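Local coordinates for molybdopterin-guanine dinucleotide biosynthesis protein B (mobB) (Archaeoglobus fulgidus, PDB 2F1R) that probably binds GTP and is thought to take part in making the guanine dinucleotide form of the molybdenum cofactor, at residues A[55-58]-A[62-65]. Sequence-based numbering, arbitrary orientation.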
# COMPACT_ATOMS: atom_id res chain seq x y z
N LYS A 55 5.12 -12.80 7.48
CA LYS A 55 6.39 -13.57 7.41
C LYS A 55 7.31 -13.12 6.28
O LYS A 55 8.52 -12.97 6.48
CB LYS A 55 6.10 -15.05 7.18
CG LYS A 55 5.76 -15.77 8.41
CD LYS A 55 5.12 -17.10 8.09
CE LYS A 55 4.12 -17.52 9.18
NZ LYS A 55 3.88 -18.98 9.14
N ILE A 56 6.76 -12.96 5.08
CA ILE A 56 7.56 -12.47 3.95
C ILE A 56 8.10 -11.06 4.29
O ILE A 56 9.30 -10.78 4.17
CB ILE A 56 6.77 -12.53 2.60
CG1 ILE A 56 6.56 -13.99 2.16
CG2 ILE A 56 7.53 -11.79 1.51
CD1 ILE A 56 5.25 -14.28 1.47
N TYR A 57 7.22 -10.18 4.75
CA TYR A 57 7.65 -8.86 5.15
C TYR A 57 8.83 -8.90 6.14
O TYR A 57 9.86 -8.27 5.90
CB TYR A 57 6.52 -8.02 5.73
CG TYR A 57 7.03 -6.62 5.98
CD1 TYR A 57 7.01 -5.69 4.96
CD2 TYR A 57 7.60 -6.26 7.19
CE1 TYR A 57 7.48 -4.39 5.15
CE2 TYR A 57 8.09 -4.98 7.40
CZ TYR A 57 8.01 -4.04 6.36
OH TYR A 57 8.47 -2.76 6.51
N ASN A 58 8.69 -9.69 7.21
CA ASN A 58 9.76 -9.85 8.22
C ASN A 58 11.09 -10.37 7.70
O ASN A 58 12.16 -10.00 8.20
CB ASN A 58 9.26 -10.79 9.32
CG ASN A 58 8.49 -10.06 10.38
OD1 ASN A 58 7.66 -9.18 10.08
ND2 ASN A 58 8.74 -10.40 11.65
N ASP A 62 9.62 -6.19 0.77
CA ASP A 62 8.41 -5.36 0.71
C ASP A 62 7.32 -6.19 0.03
O ASP A 62 7.62 -7.12 -0.74
CB ASP A 62 8.71 -4.08 -0.05
CG ASP A 62 9.68 -3.18 0.74
OD1 ASP A 62 9.73 -3.29 2.02
OD2 ASP A 62 10.35 -2.33 0.08
N VAL A 63 6.06 -5.93 0.38
CA VAL A 63 5.00 -6.85 0.03
C VAL A 63 3.83 -6.14 -0.72
O VAL A 63 3.39 -5.07 -0.30
CB VAL A 63 4.47 -7.53 1.31
CG1 VAL A 63 3.25 -8.43 1.01
CG2 VAL A 63 5.60 -8.40 1.94
N VAL A 64 3.39 -6.73 -1.83
CA VAL A 64 2.14 -6.29 -2.49
C VAL A 64 1.12 -7.40 -2.38
O VAL A 64 1.40 -8.53 -2.78
CB VAL A 64 2.33 -5.87 -3.99
CG1 VAL A 64 1.00 -5.56 -4.64
CG2 VAL A 64 3.20 -4.66 -4.14
N ILE A 65 -0.03 -7.09 -1.81
CA ILE A 65 -1.14 -8.03 -1.76
C ILE A 65 -2.13 -7.57 -2.80
O ILE A 65 -2.68 -6.47 -2.70
CB ILE A 65 -1.77 -8.12 -0.37
CG1 ILE A 65 -0.67 -8.35 0.66
CG2 ILE A 65 -2.70 -9.32 -0.28
CD1 ILE A 65 -1.16 -8.45 2.11
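Val63 CG2 is the hub of the apolar contact between helix residues 55-58 and strand residues 62-65. It lies 3.9 Å from Ile56 CG2, where the two side chains cross at about a right angle, and 3.9 Å from Tyr57 CB. The same methyl approaches the helix backbone, 3.7 Å from Tyr57 N, and sits at the edge of the tyrosine ring, near its plane. With Ile56 CG1 beside the backbone N (chi1 -70°), CG2 lies anti to that N and meets the valine.

Asp62 OD1 approaches Tyr57 CE1 obliquely, at 4.0 Å, a van der Waals contact with the carboxylate plane tilted 27° from the ring. Its polar partners lie beyond the two segments: OD1 forms a salt bridge with Arg76 NE, and OD2 a hydrogen bond with Tyr96 OH of the second subunit. Arg76, on strand 70-76, which pairs antiparallel with 62-66 (Val63 with Ile74, Ile65 with Ala72), also makes a cation-pi contact with Tyr57 and donates to its carbonyl. Residues 62-65 pair in parallel with a strand of the second subunit.

With no hydrogen bond between the segments, the helix rests on the start of the strand through one valine methyl, while the buried carboxylate probably has its charge balanced by Arg76.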